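Local coordinates for porphyranase B (Zobellia galactanivorans, PDB 3JUU), which cleaves the sulfated algal polysaccharide porphyran at its (1->4) linkages between beta-D-galactose and alpha-L-galactose-6-sulfate, releasing mostly a disaccharide, at residues P84-N88 and N89-T93; S259-R263 and T264-N268. All blocks are in the same frame, centred on the assembly; numbering follows the deposited sequence.

Contact 1: P84-N88 and N89-T93; sequences PIVKN and NKTYT
Two partners grip Tyr92 OH: the carbonyl of Gly56, and a water that donates to the hydroxyl (2.7 Å from water to Tyr92 OH) and accepts from Asn88 ND2, so that the ring is linked to the turn of its own hairpin. The ring presents its edge to the first strand, with the carbonyl oxygens of Ile85 and Lys87 lying near its plane. Its CE2 comes within 3.7 Å of Lys87 O and also meets Lys87 CB, a course set by CG lying beside the backbone N (chi1 -71°). Ile55 and Leu61 pack around this aromatic. A phenylalanine here would probably leave the Gly56 carbonyl without its hydroxyl donor and the water without this acceptor, so that the Asn88 amide loses its link to the ring. Ile85 and Tyr92 form an antiparallel hydrogen-bonded pair, with Tyr92 N 2.8 Å from Ile85 O, and Lys87 with Lys90 a second. Between them, on the face away from the tyrosine, Val86 and Thr91 form a non-hydrogen-bonded pair, in which Val86 CG2 lies 3.8 Å from Thr91 OG1. Beside it, Thr91 CG2 packs on Pro84 CB at 3.9 Å. Asn88 and Asn89 both take the left-handed backbone conformation, which asparagine adopts comparatively readily, and complete a type I' turn, the classic closure of a two-residue beta hairpin.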
ATOM      1  N   PRO A  84      17.315 -13.544 -15.815  1.00 15.35           N
ATOM      2  CA  PRO A  84      17.397 -13.359 -14.352  1.00 15.97           C
ATOM      3  C   PRO A  84      18.433 -12.314 -13.921  1.00 17.74           C
ATOM      4  O   PRO A  84      19.461 -12.084 -14.619  1.00 15.86           O
ATOM      5  CB  PRO A  84      17.806 -14.732 -13.836  1.00 17.10           C
ATOM      6  CG  PRO A  84      17.530 -15.708 -14.963  1.00 18.88           C
ATOM      7  CD  PRO A  84      17.753 -14.889 -16.234  1.00 16.93           C
ATOM      8  N   ILE A  85      18.189 -11.695 -12.763  1.00 14.82           N
ATOM      9  CA  ILE A  85      19.069 -10.679 -12.217  1.00 15.50           C
ATOM     10  C   ILE A  85      19.410 -11.157 -10.811  1.00 15.79           C
ATOM     11  O   ILE A  85      18.520 -11.509 -10.033  1.00 13.62           O
ATOM     12  CB  ILE A  85      18.382  -9.305 -12.238  1.00 16.36           C
ATOM     13  CG1 ILE A  85      18.312  -8.802 -13.705  1.00 17.97           C
ATOM     14  CG2 ILE A  85      19.188  -8.239 -11.411  1.00 17.96           C
ATOM     15  CD1 ILE A  85      17.796  -7.346 -13.790  1.00 23.94           C
ATOM     16  N   VAL A  86      20.705 -11.238 -10.490  1.00 15.08           N
ATOM     17  CA  VAL A  86      21.095 -11.657  -9.165  1.00 15.00           C
ATOM     18  C   VAL A  86      21.484 -10.439  -8.338  1.00 14.77           C
ATOM     19  O   VAL A  86      22.344  -9.667  -8.760  1.00 13.84           O
ATOM     20  CB  VAL A  86      22.264 -12.692  -9.198  1.00 16.12           C
ATOM     21  CG1 VAL A  86      22.751 -13.032  -7.792  1.00 18.08           C
ATOM     22  CG2 VAL A  86      21.847 -13.967  -9.915  1.00 16.74           C
ATOM     23  N   LYS A  87      20.812 -10.231  -7.212  1.00 14.34           N
ATOM     24  CA  LYS A  87      21.136  -9.129  -6.332  1.00 14.45           C
ATOM     25  C   LYS A  87      21.117  -9.658  -4.875  1.00 15.32           C
ATOM     26  O   LYS A  87      20.184 -10.398  -4.510  1.00 14.48           O
ATOM     27  CB  LYS A  87      20.170  -7.942  -6.575  1.00 16.93           C
ATOM     28  CG  LYS A  87      20.593  -7.112  -7.822  1.00 20.57           C
ATOM     29  CD  LYS A  87      19.604  -6.009  -8.110  1.00 29.21           C
ATOM     30  CE  LYS A  87      19.838  -5.298  -9.448  1.00 34.56           C
ATOM     31  NZ  LYS A  87      21.047  -4.427  -9.388  1.00 38.11           N
ATOM     32  N   ASN A  88      22.125  -9.298  -4.040  1.00 13.94           N
ATOM     33  CA  ASN A  88      22.199  -9.781  -2.674  1.00 16.60           C
ATOM     34  C   ASN A  88      22.146 -11.294  -2.588  1.00 15.96           C
ATOM     35  O   ASN A  88      21.536 -11.881  -1.706  1.00 17.73           O
ATOM     36  CB  ASN A  88      21.089  -9.158  -1.772  1.00 16.85           C
ATOM     37  CG  ASN A  88      21.239  -7.620  -1.646  1.00 22.92           C
ATOM     38  OD1 ASN A  88      22.366  -7.088  -1.604  1.00 25.66           O
ATOM     39  ND2 ASN A  88      20.123  -6.913  -1.649  1.00 24.83           N
ATOM     40  N   ASN A  89      22.831 -11.936  -3.519  1.00 15.15           N
ATOM     41  CA  ASN A  89      22.895 -13.395  -3.618  1.00 17.20           C
ATOM     42  C   ASN A  89      21.590 -14.089  -3.806  1.00 15.97           C
ATOM     43  O   ASN A  89      21.509 -15.301  -3.556  1.00 16.44           O
ATOM     44  CB  ASN A  89      23.663 -14.063  -2.433  1.00 17.67           C
ATOM     45  CG  ASN A  89      25.117 -13.533  -2.338  1.00 26.36           C
ATOM     46  OD1 ASN A  89      25.787 -13.331  -3.352  1.00 34.32           O
ATOM     47  ND2 ASN A  89      25.582 -13.284  -1.131  1.00 34.17           N
ATOM     48  N   LYS A  90      20.591 -13.354  -4.273  1.00 14.46           N
ATOM     49  CA  LYS A  90      19.316 -14.028  -4.616  1.00 14.82           C
ATOM     50  C   LYS A  90      18.946 -13.795  -6.106  1.00 13.54           C
ATOM     51  O   LYS A  90      19.233 -12.727  -6.691  1.00 12.36           O
ATOM     52  CB  LYS A  90      18.217 -13.473  -3.702  1.00 15.85           C
ATOM     53  CG  LYS A  90      18.454 -13.795  -2.263  1.00 20.94           C
ATOM     54  CD  LYS A  90      17.281 -13.458  -1.408  1.00 33.05           C
ATOM     55  CE  LYS A  90      17.394 -14.254  -0.067  1.00 41.58           C
ATOM     56  NZ  LYS A  90      16.354 -13.921   0.997  1.00 46.06           N
ATOM     57  N   THR A  91      18.268 -14.786  -6.693  1.00 13.49           N
ATOM     58  CA  THR A  91      17.854 -14.660  -8.095  1.00 11.63           C
ATOM     59  C   THR A  91      16.436 -14.012  -8.180  1.00 11.82           C
ATOM     60  O   THR A  91      15.477 -14.494  -7.540  1.00 12.89           O
ATOM     61  CB  THR A  91      17.859 -16.071  -8.726  1.00 12.90           C
ATOM     62  OG1 THR A  91      19.241 -16.504  -8.858  1.00 13.42           O
ATOM     63  CG2 THR A  91      17.247 -16.032 -10.162  1.00 10.71           C
ATOM     64  N   TYR A  92      16.344 -12.981  -8.992  1.00 10.31           N
ATOM     65  CA  TYR A  92      15.076 -12.324  -9.379  1.00  9.95           C
ATOM     66  C   TYR A  92      14.705 -12.737 -10.813  1.00 10.25           C
ATOM     67  O   TYR A  92      15.588 -12.718 -11.730  1.00 12.50           O
ATOM     68  CB  TYR A  92      15.289 -10.833  -9.304  1.00  9.29           C
ATOM     69  CG  TYR A  92      15.412 -10.325  -7.866  1.00 11.91           C
ATOM     70  CD1 TYR A  92      14.300  -9.743  -7.193  1.00  9.83           C
ATOM     71  CD2 TYR A  92      16.637 -10.357  -7.208  1.00 11.07           C
ATOM     72  CE1 TYR A  92      14.424  -9.296  -5.857  1.00 12.11           C
ATOM     73  CE2 TYR A  92      16.727  -9.952  -5.845  1.00 12.32           C
ATOM     74  CZ  TYR A  92      15.639  -9.414  -5.195  1.00 10.31           C
ATOM     75  OH  TYR A  92      15.790  -8.982  -3.841  1.00 11.00           O
ATOM     76  N   THR A  93      13.433 -13.085 -11.017  1.00  9.11           N
ATOM     77  CA  THR A  93      12.989 -13.522 -12.332  1.00 10.68           C
ATOM     78  C   THR A  93      11.851 -12.692 -12.820  1.00 11.26           C
ATOM     79  O   THR A  93      11.505 -12.760 -13.995  1.00 10.27           O
ATOM     80  CB  THR A  93      12.504 -14.948 -12.267  1.00  9.95           C
ATOM     81  OG1 THR A  93      11.558 -15.084 -11.173  1.00 10.34           O
ATOM     82  CG2 THR A  93      13.666 -15.920 -11.979  1.00 11.02           C
TER
HETATM   83  O   HOH W   1      17.509  -8.588  -1.803  1.00 27.18           O

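Contact 2: S259-R263 and T264-N268; sequences SKEDR and TTTYN. With SO4 (sulfate ion), chain F.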
ATOM      1  N   SER A 259      -2.929 -10.242 -20.259  1.00 13.89           N
ATOM      2  CA  SER A 259      -2.840  -8.950 -20.961  1.00 13.72           C
ATOM      3  C   SER A 259      -2.124  -7.869 -20.140  1.00 13.99           C
ATOM      4  O   SER A 259      -1.955  -8.010 -18.907  1.00 12.70           O
ATOM      5  CB  SER A 259      -4.250  -8.464 -21.257  1.00 13.90           C
ATOM      6  OG  SER A 259      -4.903  -8.151 -20.027  1.00 11.91           O
ATOM      7  N   LYS A 260      -1.707  -6.778 -20.786  1.00 10.44           N
ATOM      8  CA  LYS A 260      -1.045  -5.682 -20.022  1.00 12.81           C
ATOM      9  C   LYS A 260      -2.014  -5.221 -18.935  1.00 13.30           C
ATOM     10  O   LYS A 260      -1.612  -5.005 -17.759  1.00 12.56           O
ATOM     11  CB  LYS A 260      -0.598  -4.524 -20.870  1.00 13.40           C
ATOM     12  CG  LYS A 260       0.470  -3.647 -20.161  1.00 17.38           C
ATOM     13  CD  LYS A 260       0.763  -2.387 -20.897  1.00 26.53           C
ATOM     14  CE  LYS A 260       1.749  -1.564 -20.098  1.00 29.23           C
ATOM     15  NZ  LYS A 260       2.257  -0.482 -20.976  1.00 32.86           N
ATOM     16  N   GLU A 261      -3.298  -5.091 -19.284  1.00 13.97           N
ATOM     17  CA  GLU A 261      -4.282  -4.642 -18.259  1.00 15.46           C
ATOM     18  C   GLU A 261      -4.341  -5.609 -17.054  1.00 13.66           C
ATOM     19  O   GLU A 261      -4.325  -5.195 -15.926  1.00 12.73           O
ATOM     20  CB  GLU A 261      -5.666  -4.538 -18.893  1.00 17.99           C
ATOM     21  CG  GLU A 261      -6.753  -3.894 -17.952  1.00 24.07           C
ATOM     22  CD  GLU A 261      -6.472  -2.390 -17.521  1.00 27.73           C
ATOM     23  OE1 GLU A 261      -5.476  -1.680 -17.940  1.00 29.31           O
ATOM     24  OE2 GLU A 261      -7.315  -1.919 -16.713  1.00 35.90           O
ATOM     25  N   ASP A 262      -4.415  -6.885 -17.327  1.00 12.57           N
ATOM     26  CA  ASP A 262      -4.420  -7.924 -16.263  1.00 12.63           C
ATOM     27  C   ASP A 262      -3.114  -7.886 -15.475  1.00 11.40           C
ATOM     28  O   ASP A 262      -3.154  -8.145 -14.247  1.00 13.38           O
ATOM     29  CB  ASP A 262      -4.536  -9.307 -16.820  1.00 13.58           C
ATOM     30  CG  ASP A 262      -5.952  -9.648 -17.303  1.00 18.47           C
ATOM     31  OD1 ASP A 262      -6.855  -8.825 -17.092  1.00 20.61           O
ATOM     32  OD2 ASP A 262      -6.093 -10.779 -17.817  1.00 21.04           O
ATOM     33  N   ARG A 263      -1.973  -7.504 -16.104  1.00 10.04           N
ATOM     34  CA  ARG A 263      -0.691  -7.415 -15.329  1.00 10.38           C
ATOM     35  C   ARG A 263      -0.498  -6.100 -14.604  1.00 10.99           C
ATOM     36  O   ARG A 263       0.500  -5.936 -13.915  1.00 11.67           O
ATOM     37  CB  ARG A 263       0.520  -7.655 -16.282  1.00  9.40           C
ATOM     38  CG  ARG A 263       0.540  -9.146 -16.636  1.00  8.34           C
ATOM     39  CD  ARG A 263       1.730  -9.495 -17.630  1.00  9.28           C
ATOM     40  NE  ARG A 263       1.588  -8.777 -18.940  1.00 10.53           N
ATOM     41  CZ  ARG A 263       2.282  -7.704 -19.384  1.00 13.42           C
ATOM     42  NH1 ARG A 263       3.183  -6.993 -18.680  1.00 13.18           N
ATOM     43  NH2 ARG A 263       2.010  -7.282 -20.636  1.00 17.33           N
ATOM     44  N   THR A 264      -1.473  -5.185 -14.691  1.00  8.85           N
ATOM     45  CA  THR A 264      -1.286  -3.827 -14.220  1.00  9.87           C
ATOM     46  C   THR A 264      -2.157  -3.554 -12.985  1.00 10.72           C
ATOM     47  O   THR A 264      -3.332  -3.845 -13.020  1.00 10.72           O
ATOM     48  CB  THR A 264      -1.614  -2.801 -15.305  1.00 11.59           C
ATOM     49  OG1 THR A 264      -0.620  -2.993 -16.351  1.00 13.19           O
ATOM     50  CG2 THR A 264      -1.573  -1.282 -14.762  1.00 11.71           C
ATOM     51  N   THR A 265      -1.541  -3.001 -11.945  1.00 10.31           N
ATOM     52  CA  THR A 265      -2.303  -2.484 -10.777  1.00  8.96           C
ATOM     53  C   THR A 265      -2.488  -1.011 -11.096  1.00 10.50           C
ATOM     54  O   THR A 265      -1.519  -0.347 -11.403  1.00  8.43           O
ATOM     55  CB  THR A 265      -1.425  -2.663  -9.489  1.00 10.75           C
ATOM     56  OG1 THR A 265      -1.234  -4.072  -9.282  1.00 10.47           O
ATOM     57  CG2 THR A 265      -2.232  -2.021  -8.307  1.00  7.54           C
ATOM     58  N   THR A 266      -3.722  -0.522 -11.089  1.00 10.61           N
ATOM     59  CA  THR A 266      -3.971   0.863 -11.508  1.00 12.20           C
ATOM     60  C   THR A 266      -4.509   1.683 -10.322  1.00 10.95           C
ATOM     61  O   THR A 266      -5.458   1.222  -9.679  1.00 11.69           O
ATOM     62  CB  THR A 266      -5.033   0.857 -12.628  1.00 11.07           C
ATOM     63  OG1 THR A 266      -4.594   0.006 -13.736  1.00 12.59           O
ATOM     64  CG2 THR A 266      -5.337   2.319 -13.107  1.00 13.13           C
ATOM     65  N   TYR A 267      -3.890   2.824 -10.037  1.00 10.86           N
ATOM     66  CA  TYR A 267      -4.362   3.744  -8.994  1.00 10.93           C
ATOM     67  C   TYR A 267      -4.854   4.967  -9.728  1.00 11.53           C
ATOM     68  O   TYR A 267      -4.035   5.637 -10.377  1.00 13.08           O
ATOM     69  CB  TYR A 267      -3.226   4.137  -8.067  1.00 10.52           C
ATOM     70  CG  TYR A 267      -2.508   2.941  -7.425  1.00 11.54           C
ATOM     71  CD1 TYR A 267      -2.773   2.586  -6.080  1.00 13.22           C
ATOM     72  CD2 TYR A 267      -1.563   2.187  -8.141  1.00 12.17           C
ATOM     73  CE1 TYR A 267      -2.073   1.488  -5.481  1.00  8.76           C
ATOM     74  CE2 TYR A 267      -0.903   1.090  -7.563  1.00 10.90           C
ATOM     75  CZ  TYR A 267      -1.163   0.747  -6.248  1.00  9.71           C
ATOM     76  OH  TYR A 267      -0.517  -0.306  -5.650  1.00  9.11           O
ATOM     77  N   ASN A 268      -6.165   5.242  -9.684  1.00 12.46           N
ATOM     78  CA  ASN A 268      -6.685   6.498 -10.284  1.00 13.07           C
ATOM     79  C   ASN A 268      -6.221   7.756  -9.548  1.00 14.02           C
ATOM     80  O   ASN A 268      -6.015   8.809 -10.158  1.00 13.84           O
ATOM     81  CB  ASN A 268      -8.212   6.480 -10.465  1.00 13.08           C
ATOM     82  CG  ASN A 268      -8.661   5.503 -11.496  1.00 14.86           C
ATOM     83  OD1 ASN A 268      -7.900   5.140 -12.415  1.00 15.07           O
ATOM     84  ND2 ASN A 268      -9.922   5.065 -11.393  1.00 12.63           N
TER
HETATM   85  S   SO4 F   6       4.729  -4.627 -21.147  1.00 49.70           S
HETATM   86  O1  SO4 F   6       3.737  -5.249 -22.051  1.00 45.68           O
HETATM   87  O2  SO4 F   6       4.569  -3.178 -21.377  1.00 49.69           O
HETATM   88  O3  SO4 F   6       4.561  -4.924 -19.712  1.00 42.48           O
HETATM   89  O4  SO4 F   6       6.096  -5.019 -21.548  1.00 49.55           O
HETATM   90  O   HOH W   2      -4.751   0.992 -16.250  1.00 20.83           O
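Lys260 lays the start of its aliphatic chain obliquely across Thr264, with CG 4.0 Å from Thr264 OG1. That hydroxyl donates a short bond to the carbonyl of the same lysine (Thr264 OG1 to Lys260 O, 2.6 Å), approaching 42° above the carbonyl plane, and it is also bonded to Thr77 OG1. Thr264 N reaches back to Glu261 O at 3.1 Å, so two successive carbonyls of the turn are satisfied by one threonine. At the other end, Ser259 OG accepts from Asp262 N as an N-cap, 3.0 Å away. Arg263, bent at chi3 (-62°), turns its guanidinium edge to a sulfate whose sulfur lies in the group's plane: NH1 donates almost straight to O3 at 2.7 Å and NH2 to O1 at 3.0 Å. NE and NH1 are further held by the carbonyls of Gly258 and Thr78. Lys260 NZ stands 3.6 Å from sulfate O2, its charge probably favouring the anion, which likely came from the crystallisation liquor. On the strand side of the turn, a water donates to Glu261 OE1 and also bonds to Thr266 OG1. The arrangement is a single, weakly bonded helical turn, N-capped by Ser259, running without a break into strand 264-276 of the GH16 beta-sandwich.

How the contacts relate
Contact 1 precedes contact 2 in the chain, and the two do not touch: their centres lie 25 Å apart and their nearest atoms about 11 Å. Strand 73-87 connects them. Its far end forms the first arm of the hairpin, while residues earlier in it, Leu74, Ile76 and Thr78, bond to the backbone of 263-267. Neither contact includes a residue likely to bind porphyran, but both lie near such residues. From contact 1, the Tyr92 side chain is about 6 Å from those of Trp54 and Arg57, whereas from contact 2 the Thr265 side chain is about 9 Å from that of Glu243 and about 11 Å from that of Glu148, the probable proton donor.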